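Local coordinates for apical membrane antigen AMA1 (PDB 4YIV), which takes part in host cell invasion by Toxoplasma gondii as an essential microneme protein of the moving junction, here an engineered ectodomain fragment lacking the DII loop, at residues A[43-48]-A[153-158]; A[138-143]-A[168-173]; A[202-207]-A[263-268]. One frame throughout, in Å; residues are numbered along the deposited sequence.

Contact 1: residues A[43-48]-A[153-158]; sequences QDKEVD and TKYRYP. With CO (cobalt (II) ion), chain G.
Lys-45 lies over the backbone turn at Lys-154 and Tyr-155, meeting it mostly through its aliphatic carbons. Lys-45 CB rests 3.8 Å from Tyr-155 CD2, approaching the ring obliquely, while CG and CD run beside the Lys-154 carbonyl. The chain is bent at chi2 (-72°) and again at chi4, which carries Lys-45 NZ to 3.5 Å from Lys-154 O. That ammonium is held by a salt bridge to Glu-54. Arg-156 NH1, at the guanidinium edge, lies 4.5 Å from Lys-45 NZ; the guanidinium is engaged by Phe-141 O through NE and by Tyr-216 OH, and Glu-54, which also accepts from the Arg-156 backbone, probably tempers the repulsion. Two residues on, Val-47 sets CG2 against Tyr-155 CB at 3.7 Å, the two side chains crossing at about a right angle, and its CG1 faces the methyl of Thr-153.

Strand 43-47 pairs with strand 50-54 as a beta hairpin, and the loop that precedes strand 159-162 packs against it near the protein surface. Thr-153 shapes the loop through an ST turn: with chi1 at 73°, OG1 sits between the backbone N and the carbonyl carbon and accepts from Tyr-155 N at 3.1 Å, nearly straight at 160°, while also bonding to the carbonyl of Ala-145. The two backbones are joined through water, one molecule donating to Glu-46 O at 2.6 Å and accepting from Lys-154 N. The Tyr-155 side chain touches Tyr-52 and Glu-54 of strand 50-54, and its OH bonds to Ser-174 OG and to the carbonyl of Arg-53. Asp-44 turns away from the loop and binds a cobalt ion chiefly through OD1 at 2.3 Å, OD2 farther off at 2.7 Å, alongside His-292 and a water that donates to Gln-43 O.

Contact 2: residues A[138-143]-A[168-173]; sequences EFAFKT and CHILYV
Phe-139 turns one side of its ring, the CD2-CE2 bond, toward the strand, and both Cys-168 and Ile-170 meet it there. The sulfur of Cys-168 lies at the ring edge, near its plane, with Cys-168 SG 3.8 Å from Phe-139 CD2; measured from the ring centroid it is 77° off the normal, a sulfur-aromatic contact made edge-on. Ile-170 approaches obliquely instead, placing CG1 3.8 Å from Phe-139 CE2. Its chain bends at chi2 (-54°), which brings Ile-170 CD1 round to the helix backbone, 3.8 Å from Ala-140 CB and equally close to Ala-140 CA. The CG1-CD1 arm of Ile-170 thereby lies between the phenyl ring and the alanine methyl.

This is helix-on-sheet packing: the last turn of helix 132-141 lies against strand 167-170 of a five-stranded antiparallel sheet, consistent with a PAN module, and the disulfide from Cys-168 to Cys-136 joins the same two elements covalently. From the neighbouring edge strand 116-117, Phe-116 brings its ring to that of Phe-139, and Ala-140 also touches Phe-159 on strand 159-162.

Thr-143 covers one face of the Phe-139 ring, with Thr-143 OG1 3.9 Å above its centre. Thr-143 OG1 also donates to Phe-139 O at 2.7 Å, tilted 31° from the carbonyl plane, and so ties the segment that follows the helix back onto its final turn. Its methyl is a looser neighbour of Ile-170, Thr-143 CG2 to Ile-170 CG2 being 4.5 Å. On another side of the helix, Lys-142 NZ reaches Glu-138 OE1 in a salt bridge of 2.8 Å, meeting that oxygen on its anti side.

Contact 3: residues A[202-207]-A[263-268]; sequences KSVTEN and KAQCWV
The contact joins the loop that leads into strand 210-213, part of the first of two five-stranded antiparallel sheets with the same strand order, consistent with PAN modules, to helix 263-272, beside the second. The indole of Trp-267 receives Lys-202 across one face: the lysine chain, extended beyond CG, crosses the ring system at about a right angle, and Lys-202 CD stands 3.5 Å above the plane, offset toward the benzo rim, where Trp-267 CZ2 is its nearest atom at 3.6 Å. Trp-267 has CG anti to its backbone N (chi1 167°); it is the six-membered ring, through CZ2, CH2 and CZ3, that meets the loop. At that ring's edge, and in its plane, lies the carbonyl of Ser-203, with Ser-203 O 3.3 Å from Trp-267 CZ3, an approach that would suit the slightly positive aryl hydrogen; the same oxygen accepts from His-208.

Val-204 makes the apolar contact of the loop. Its CG1 fits between two residues one helical turn apart, 3.9 Å from Ala-264 CB and 3.8 Å from Val-268 CG2, while Val-268 CG1 leans on the Lys-202 carbonyl. Ser-203 OG accepts from Thr-205 N and, in an ST motif that fixes the bend behind the valine, from Glu-206 N, where Glu-206 N to Ser-203 OG is 2.7 Å.

The ammonium of Lys-202 donates to Ala-334 O and to a water, 2.8 Å from Lys-202 NZ, that lies over the same indole face and donates in turn to Trp-267 O. Trp-267 NE1 bonds to the carbonyl of Gly-336. The tryptophan ring also meets Tyr-332 of strand 329-333 and stacks edge-to-face with His-208, while the disulfide from Cys-266 to Cys-313 ties the helix to strand 311-316.

From the N terminus, the hairpin strand at 43-48 comes first and finds its partner 105 residues later at 153-158, so contact 1 closes a long loop. Contact 2 opens inside that loop at 138-143 and closes after it at 168-173; the two therefore cross. They also touch: Arg-156 NE bonds to Phe-141 O at 2.9 Å, and the Tyr-157 side chain packs on Ile-170, joining hairpin, helix 132-141 and strand 167-170. Contact 3 follows in series, bringing the loop at 202-207 to helix 263-272 on the opposite side of the chain's centre from contact 1, their centres about 32 Å apart.

Contact 1: residues A[43-48]-A[153-158]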
loop_
_atom_site.group_PDB
_atom_site.type_symbol
_atom_site.label_atom_id
_atom_site.label_comp_id
_atom_site.label_asym_id
_atom_site.label_seq_id
_atom_site.Cartn_x
_atom_site.Cartn_y
_atom_site.Cartn_z
ATOM N N GLN A 43 15.305 -3.505 1.460
ATOM C CA GLN A 43 16.421 -4.436 1.215
ATOM C C GLN A 43 17.514 -3.845 0.334
ATOM O O GLN A 43 17.399 -2.732 -0.194
ATOM C CB GLN A 43 15.898 -5.750 0.569
ATOM C CG GLN A 43 15.337 -6.719 1.619
ATOM C CD GLN A 43 14.412 -7.835 1.112
ATOM O OE1 GLN A 43 13.786 -8.510 1.923
ATOM N NE2 GLN A 43 14.316 -8.027 -0.199
ATOM N N ASP A 44 18.572 -4.627 0.139
ATOM C CA ASP A 44 19.675 -4.219 -0.715
ATOM C C ASP A 44 20.180 -5.446 -1.431
ATOM O O ASP A 44 20.339 -6.493 -0.803
ATOM C CB ASP A 44 20.816 -3.589 0.087
ATOM C CG ASP A 44 20.348 -2.444 0.967
ATOM O OD1 ASP A 44 19.891 -2.730 2.091
ATOM O OD2 ASP A 44 20.432 -1.288 0.497
ATOM N N LYS A 45 20.446 -5.326 -2.721
ATOM C CA LYS A 45 20.914 -6.466 -3.497
ATOM C C LYS A 45 21.963 -5.991 -4.465
ATOM O O LYS A 45 21.923 -4.854 -4.918
ATOM C CB LYS A 45 19.774 -7.137 -4.253
ATOM C CG LYS A 45 18.669 -7.689 -3.361
ATOM C CD LYS A 45 19.150 -8.916 -2.627
ATOM C CE LYS A 45 18.164 -9.417 -1.611
ATOM N NZ LYS A 45 16.821 -9.575 -2.148
ATOM N N GLU A 46 22.907 -6.871 -4.767
ATOM C CA GLU A 46 24.031 -6.568 -5.643
ATOM C C GLU A 46 23.799 -6.856 -7.123
ATOM O O GLU A 46 23.368 -7.948 -7.501
ATOM C CB GLU A 46 25.236 -7.370 -5.134
ATOM C CG GLU A 46 26.535 -6.949 -5.762
ATOM C CD GLU A 46 27.676 -7.831 -5.315
ATOM O OE1 GLU A 46 27.766 -8.113 -4.091
ATOM O OE2 GLU A 46 28.452 -8.267 -6.194
ATOM N N VAL A 47 24.056 -5.851 -7.949
ATOM C CA VAL A 47 24.122 -5.986 -9.397
ATOM C C VAL A 47 25.398 -5.331 -9.910
ATOM O O VAL A 47 25.634 -4.162 -9.606
ATOM C CB VAL A 47 22.924 -5.314 -10.074
ATOM C CG1 VAL A 47 22.920 -5.563 -11.579
ATOM C CG2 VAL A 47 21.618 -5.796 -9.424
ATOM N N ASP A 48 26.197 -6.036 -10.716
ATOM C CA ASP A 48 27.434 -5.429 -11.268
ATOM C C ASP A 48 28.330 -4.896 -10.155
ATOM O O ASP A 48 28.947 -3.830 -10.287
ATOM C CB ASP A 48 27.121 -4.273 -12.204
ATOM C CG ASP A 48 26.221 -4.667 -13.365
ATOM O OD1 ASP A 48 26.493 -5.697 -14.011
ATOM O OD2 ASP A 48 25.271 -3.910 -13.664
ATOM N N THR A 153 20.812 -12.073 -11.184
ATOM C CA THR A 153 21.113 -11.551 -9.853
ATOM C C THR A 153 19.997 -11.917 -8.896
ATOM O O THR A 153 19.030 -12.602 -9.277
ATOM C CB THR A 153 21.312 -9.996 -9.889
ATOM O OG1 THR A 153 20.046 -9.344 -10.081
ATOM C CG2 THR A 153 22.261 -9.583 -11.030
ATOM N N LYS A 154 20.113 -11.459 -7.650
ATOM C CA LYS A 154 19.041 -11.582 -6.673
ATOM C C LYS A 154 18.215 -10.288 -6.500
ATOM O O LYS A 154 17.399 -10.200 -5.577
ATOM C CB LYS A 154 19.611 -12.002 -5.334
ATOM C CG LYS A 154 20.310 -13.386 -5.383
ATOM C CD LYS A 154 20.295 -14.083 -4.029
ATOM C CE LYS A 154 21.143 -15.353 -4.036
ATOM N NZ LYS A 154 21.096 -16.041 -2.707
ATOM N N TYR A 155 18.416 -9.311 -7.391
ATOM C CA TYR A 155 17.659 -8.052 -7.334
ATOM C C TYR A 155 16.332 -8.290 -8.038
ATOM O O TYR A 155 16.323 -8.732 -9.189
ATOM C CB TYR A 155 18.398 -6.897 -8.024
ATOM C CG TYR A 155 17.746 -5.556 -7.712
ATOM C CD1 TYR A 155 16.574 -5.155 -8.357
ATOM C CD2 TYR A 155 18.255 -4.736 -6.719
ATOM C CE1 TYR A 155 15.960 -3.953 -8.049
ATOM C CE2 TYR A 155 17.650 -3.537 -6.400
ATOM C CZ TYR A 155 16.481 -3.162 -7.066
ATOM O OH TYR A 155 15.822 -1.992 -6.773
ATOM N N ARG A 156 15.227 -7.994 -7.369
ATOM C CA ARG A 156 13.915 -8.124 -7.983
ATOM C C ARG A 156 13.208 -6.761 -8.076
ATOM O O ARG A 156 13.127 -6.010 -7.093
ATOM C CB ARG A 156 13.061 -9.116 -7.185
ATOM C CG ARG A 156 13.610 -10.494 -7.166
ATOM C CD ARG A 156 12.786 -11.346 -6.238
ATOM N NE ARG A 156 13.145 -12.754 -6.319
ATOM C CZ ARG A 156 14.137 -13.336 -5.646
ATOM N NH1 ARG A 156 14.915 -12.635 -4.810
ATOM N NH2 ARG A 156 14.344 -14.634 -5.813
ATOM N N TYR A 157 12.720 -6.437 -9.270
ATOM C CA TYR A 157 12.031 -5.177 -9.503
ATOM C C TYR A 157 10.647 -5.170 -8.885
ATOM O O TYR A 157 9.987 -6.229 -8.826
ATOM C CB TYR A 157 11.882 -4.915 -11.000
ATOM C CG TYR A 157 13.162 -4.936 -11.760
ATOM C CD1 TYR A 157 14.093 -3.892 -11.657
ATOM C CD2 TYR A 157 13.437 -5.988 -12.607
ATOM C CE1 TYR A 157 15.276 -3.937 -12.385
ATOM C CE2 TYR A 157 14.589 -6.037 -13.334
ATOM C CZ TYR A 157 15.511 -5.015 -13.230
ATOM O OH TYR A 157 16.671 -5.100 -13.985
ATOM N N PRO A 158 10.179 -3.979 -8.460
ATOM C CA PRO A 158 8.792 -3.848 -8.017
ATOM C C PRO A 158 7.824 -3.906 -9.208
ATOM O O PRO A 158 8.243 -3.884 -10.383
ATOM C CB PRO A 158 8.786 -2.498 -7.298
ATOM C CG PRO A 158 9.812 -1.686 -8.058
ATOM C CD PRO A 158 10.899 -2.684 -8.405
HETATM CO CO CO G . 19.386 -0.669 2.961
HETATM O O HOH W 1 17.500 -0.611 1.543
HETATM O O HOH W 2 22.355 -10.099 -6.502
#

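Contact 2: residues A[138-143]-A[168-173]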
loop_
_atom_site.group_PDB
_atom_site.type_symbol
_atom_site.label_atom_id
_atom_site.label_comp_id
_atom_site.label_asym_id
_atom_site.label_seq_id
_atom_site.Cartn_x
_atom_site.Cartn_y
_atom_site.Cartn_z
ATOM N N GLU A 138 3.658 -12.751 -8.253
ATOM C CA GLU A 138 4.488 -13.937 -8.430
ATOM C C GLU A 138 5.372 -13.806 -9.656
ATOM O O GLU A 138 6.539 -14.193 -9.640
ATOM C CB GLU A 138 3.590 -15.181 -8.509
ATOM C CG GLU A 138 4.338 -16.504 -8.598
ATOM C CD GLU A 138 3.390 -17.709 -8.586
ATOM O OE1 GLU A 138 3.904 -18.838 -8.667
ATOM O OE2 GLU A 138 2.144 -17.517 -8.515
ATOM N N PHE A 139 4.811 -13.238 -10.719
ATOM C CA PHE A 139 5.561 -12.944 -11.922
ATOM C C PHE A 139 6.744 -12.021 -11.625
ATOM O O PHE A 139 7.858 -12.235 -12.113
ATOM C CB PHE A 139 4.655 -12.303 -12.960
ATOM C CG PHE A 139 5.358 -11.947 -14.226
ATOM C CD1 PHE A 139 5.960 -12.928 -14.991
ATOM C CD2 PHE A 139 5.407 -10.622 -14.657
ATOM C CE1 PHE A 139 6.629 -12.596 -16.172
ATOM C CE2 PHE A 139 6.075 -10.272 -15.833
ATOM C CZ PHE A 139 6.674 -11.246 -16.591
ATOM N N ALA A 140 6.499 -11.008 -10.808
ATOM C CA ALA A 140 7.582 -10.102 -10.388
ATOM C C ALA A 140 8.605 -10.861 -9.514
ATOM O O ALA A 140 9.830 -10.696 -9.671
ATOM C CB ALA A 140 7.002 -8.913 -9.637
ATOM N N PHE A 141 8.120 -11.713 -8.627
ATOM C CA PHE A 141 9.044 -12.454 -7.759
ATOM C C PHE A 141 9.950 -13.388 -8.576
ATOM O O PHE A 141 11.122 -13.595 -8.227
ATOM C CB PHE A 141 8.306 -13.258 -6.697
ATOM C CG PHE A 141 9.231 -13.939 -5.737
ATOM C CD1 PHE A 141 9.933 -13.204 -4.780
ATOM C CD2 PHE A 141 9.454 -15.315 -5.823
ATOM C CE1 PHE A 141 10.818 -13.837 -3.903
ATOM C CE2 PHE A 141 10.343 -15.953 -4.954
ATOM C CZ PHE A 141 11.026 -15.219 -3.995
ATOM N N LYS A 142 9.428 -13.906 -9.693
ATOM C CA LYS A 142 10.197 -14.804 -10.542
ATOM C C LYS A 142 10.991 -14.099 -11.639
ATOM O O LYS A 142 11.597 -14.752 -12.473
ATOM C CB LYS A 142 9.240 -15.851 -11.140
ATOM C CG LYS A 142 8.704 -16.757 -10.052
ATOM C CD LYS A 142 7.698 -17.800 -10.554
ATOM C CE LYS A 142 7.258 -18.660 -9.377
ATOM N NZ LYS A 142 6.331 -19.752 -9.754
ATOM N N THR A 143 11.014 -12.771 -11.601
ATOM C CA THR A 143 11.749 -11.937 -12.556
ATOM C C THR A 143 12.913 -11.246 -11.805
ATOM O O THR A 143 12.689 -10.493 -10.859
ATOM C CB THR A 143 10.816 -10.858 -13.224
ATOM O OG1 THR A 143 9.735 -11.488 -13.944
ATOM C CG2 THR A 143 11.573 -9.984 -14.193
ATOM N N CYS A 168 0.401 -6.600 -16.051
ATOM C CA CYS A 168 1.401 -6.651 -14.992
ATOM C C CYS A 168 2.665 -5.913 -15.456
ATOM O O CYS A 168 3.368 -6.355 -16.371
ATOM C CB CYS A 168 1.709 -8.104 -14.638
ATOM S SG CYS A 168 2.751 -8.292 -13.150
ATOM N N HIS A 169 2.903 -4.754 -14.858
ATOM C CA HIS A 169 4.104 -3.959 -15.124
ATOM C C HIS A 169 5.220 -4.292 -14.184
ATOM O O HIS A 169 5.027 -4.229 -12.983
ATOM C CB HIS A 169 3.820 -2.457 -14.957
ATOM C CG HIS A 169 2.839 -1.918 -15.949
ATOM N ND1 HIS A 169 3.232 -1.390 -17.160
ATOM C CD2 HIS A 169 1.491 -1.828 -15.914
ATOM C CE1 HIS A 169 2.162 -1.009 -17.835
ATOM N NE2 HIS A 169 1.096 -1.269 -17.105
ATOM N N ILE A 170 6.391 -4.543 -14.751
ATOM C CA ILE A 170 7.635 -4.685 -14.017
ATOM C C ILE A 170 8.361 -3.367 -14.166
ATOM O O ILE A 170 8.592 -2.935 -15.284
ATOM C CB ILE A 170 8.522 -5.822 -14.568
ATOM C CG1 ILE A 170 7.802 -7.166 -14.519
ATOM C CG2 ILE A 170 9.840 -5.885 -13.776
ATOM C CD1 ILE A 170 7.285 -7.535 -13.190
ATOM N N LEU A 171 8.703 -2.729 -13.051
ATOM C CA LEU A 171 9.350 -1.422 -13.103
ATOM C C LEU A 171 10.863 -1.528 -12.987
ATOM O O LEU A 171 11.401 -1.814 -11.926
ATOM C CB LEU A 171 8.829 -0.521 -11.981
ATOM C CG LEU A 171 7.323 -0.282 -11.936
ATOM C CD1 LEU A 171 7.022 0.771 -10.899
ATOM C CD2 LEU A 171 6.738 0.115 -13.313
ATOM N N TYR A 172 11.538 -1.287 -14.091
ATOM C CA TYR A 172 12.987 -1.206 -14.113
ATOM C C TYR A 172 13.519 -0.092 -13.197
ATOM O O TYR A 172 14.582 -0.233 -12.607
ATOM C CB TYR A 172 13.445 -0.988 -15.533
ATOM C CG TYR A 172 14.952 -0.932 -15.687
ATOM C CD1 TYR A 172 15.713 -2.094 -15.686
ATOM C CD2 TYR A 172 15.607 0.281 -15.806
ATOM C CE1 TYR A 172 17.070 -2.053 -15.825
ATOM C CE2 TYR A 172 16.982 0.339 -15.947
ATOM C CZ TYR A 172 17.706 -0.841 -15.956
ATOM O OH TYR A 172 19.072 -0.815 -16.085
ATOM N N VAL A 173 12.774 1.007 -13.080
ATOM C CA VAL A 173 13.109 2.067 -12.126
ATOM C C VAL A 173 12.403 1.763 -10.815
ATOM O O VAL A 173 11.188 1.799 -10.753
ATOM C CB VAL A 173 12.706 3.456 -12.646
ATOM C CG1 VAL A 173 13.027 4.542 -11.634
ATOM C CG2 VAL A 173 13.419 3.768 -13.928
#

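Contact 3: residues A[202-207]-A[263-268]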
loop_
_atom_site.group_PDB
_atom_site.type_symbol
_atom_site.label_atom_id
_atom_site.label_comp_id
_atom_site.label_asym_id
_atom_site.label_seq_id
_atom_site.Cartn_x
_atom_site.Cartn_y
_atom_site.Cartn_z
ATOM N N LYS A 202 -1.311 9.084 -3.971
ATOM C CA LYS A 202 -2.615 8.468 -3.988
ATOM C C LYS A 202 -3.555 9.652 -4.288
ATOM O O LYS A 202 -3.335 10.721 -3.793
ATOM C CB LYS A 202 -3.004 7.751 -2.710
ATOM C CG LYS A 202 -2.347 6.405 -2.527
ATOM C CD LYS A 202 -2.980 5.633 -1.383
ATOM C CE LYS A 202 -2.275 4.316 -1.101
ATOM N NZ LYS A 202 -2.997 3.393 -0.230
ATOM N N SER A 203 -4.558 9.442 -5.119
ATOM C CA SER A 203 -5.503 10.468 -5.481
ATOM C C SER A 203 -6.903 10.161 -5.008
ATOM O O SER A 203 -7.285 9.050 -4.980
ATOM C CB SER A 203 -5.520 10.633 -6.997
ATOM O OG SER A 203 -6.663 11.263 -7.468
ATOM N N VAL A 204 -7.668 11.174 -4.657
ATOM C CA VAL A 204 -9.050 10.933 -4.240
ATOM C C VAL A 204 -9.895 10.348 -5.380
ATOM O O VAL A 204 -10.862 9.646 -5.132
ATOM C CB VAL A 204 -9.736 12.221 -3.698
ATOM C CG1 VAL A 204 -9.032 12.655 -2.459
ATOM C CG2 VAL A 204 -9.740 13.339 -4.721
ATOM N N THR A 205 -9.501 10.579 -6.619
ATOM C CA THR A 205 -10.286 10.081 -7.743
ATOM C C THR A 205 -9.501 9.222 -8.714
ATOM O O THR A 205 -10.070 8.351 -9.354
ATOM C CB THR A 205 -10.878 11.244 -8.543
ATOM O OG1 THR A 205 -9.835 12.143 -8.920
ATOM C CG2 THR A 205 -11.873 12.000 -7.694
ATOM N N GLU A 206 -8.214 9.504 -8.878
ATOM C CA GLU A 206 -7.445 8.883 -9.966
ATOM C C GLU A 206 -6.634 7.615 -9.566
ATOM O O GLU A 206 -6.109 7.550 -8.463
ATOM C CB GLU A 206 -6.477 9.910 -10.546
ATOM C CG GLU A 206 -7.156 11.172 -11.057
ATOM C CD GLU A 206 -8.262 10.853 -12.072
ATOM O OE1 GLU A 206 -9.446 11.146 -11.787
ATOM O OE2 GLU A 206 -7.948 10.298 -13.147
ATOM N N ASN A 207 -6.523 6.649 -10.483
ATOM C CA ASN A 207 -5.573 5.518 -10.378
ATOM C C ASN A 207 -5.810 4.574 -9.226
ATOM O O ASN A 207 -4.870 3.971 -8.723
ATOM C CB ASN A 207 -4.132 6.057 -10.322
ATOM C CG ASN A 207 -3.741 6.690 -11.645
ATOM O OD1 ASN A 207 -4.102 6.176 -12.707
ATOM N ND2 ASN A 207 -3.068 7.824 -11.593
ATOM N N LYS A 263 -14.225 11.737 3.076
ATOM C CA LYS A 263 -13.521 10.592 3.628
ATOM C C LYS A 263 -12.330 10.202 2.719
ATOM O O LYS A 263 -11.323 9.658 3.181
ATOM C CB LYS A 263 -14.490 9.425 3.857
ATOM C CG LYS A 263 -15.263 8.985 2.670
ATOM C CD LYS A 263 -16.390 8.018 3.099
ATOM C CE LYS A 263 -16.906 7.200 1.900
ATOM N NZ LYS A 263 -17.843 6.084 2.264
ATOM N N ALA A 264 -12.397 10.515 1.438
ATOM C CA ALA A 264 -11.302 10.122 0.554
ATOM C C ALA A 264 -10.037 10.929 0.878
ATOM O O ALA A 264 -8.930 10.412 0.722
ATOM C CB ALA A 264 -11.686 10.289 -0.907
ATOM N N GLN A 265 -10.199 12.167 1.354
ATOM C CA GLN A 265 -9.045 12.975 1.779
ATOM C C GLN A 265 -8.354 12.341 2.957
ATOM O O GLN A 265 -7.140 12.375 3.047
ATOM C CB GLN A 265 -9.456 14.412 2.136
ATOM C CG GLN A 265 -9.847 15.231 0.922
ATOM C CD GLN A 265 -10.207 16.673 1.269
ATOM O OE1 GLN A 265 -10.395 17.020 2.442
ATOM N NE2 GLN A 265 -10.294 17.519 0.240
ATOM N N CYS A 266 -9.119 11.733 3.827
ATOM C CA CYS A 266 -8.559 11.050 4.964
ATOM C C CYS A 266 -7.752 9.841 4.505
ATOM O O CYS A 266 -6.665 9.636 4.948
ATOM C CB CYS A 266 -9.645 10.618 5.932
ATOM S SG CYS A 266 -9.076 9.940 7.483
ATOM N N TRP A 267 -8.315 9.071 3.589
ATOM C CA TRP A 267 -7.667 7.889 3.058
ATOM C C TRP A 267 -6.337 8.290 2.438
ATOM O O TRP A 267 -5.313 7.641 2.675
ATOM C CB TRP A 267 -8.590 7.195 2.048
ATOM C CG TRP A 267 -7.891 6.153 1.216
ATOM C CD1 TRP A 267 -7.482 4.904 1.628
ATOM C CD2 TRP A 267 -7.550 6.238 -0.175
ATOM N NE1 TRP A 267 -6.893 4.240 0.591
ATOM C CE2 TRP A 267 -6.925 5.019 -0.526
ATOM C CE3 TRP A 267 -7.711 7.211 -1.153
ATOM C CZ2 TRP A 267 -6.459 4.760 -1.810
ATOM C CZ3 TRP A 267 -7.250 6.946 -2.432
ATOM C CH2 TRP A 267 -6.623 5.736 -2.741
ATOM N N VAL A 268 -6.339 9.385 1.687
ATOM C CA VAL A 268 -5.100 9.884 1.081
ATOM C C VAL A 268 -4.089 10.273 2.163
ATOM O O VAL A 268 -2.889 9.971 2.045
ATOM C CB VAL A 268 -5.360 11.095 0.176
ATOM C CG1 VAL A 268 -4.014 11.769 -0.231
ATOM C CG2 VAL A 268 -6.138 10.675 -1.033
HETATM O O HOH W 3 -4.010 5.068 1.840
#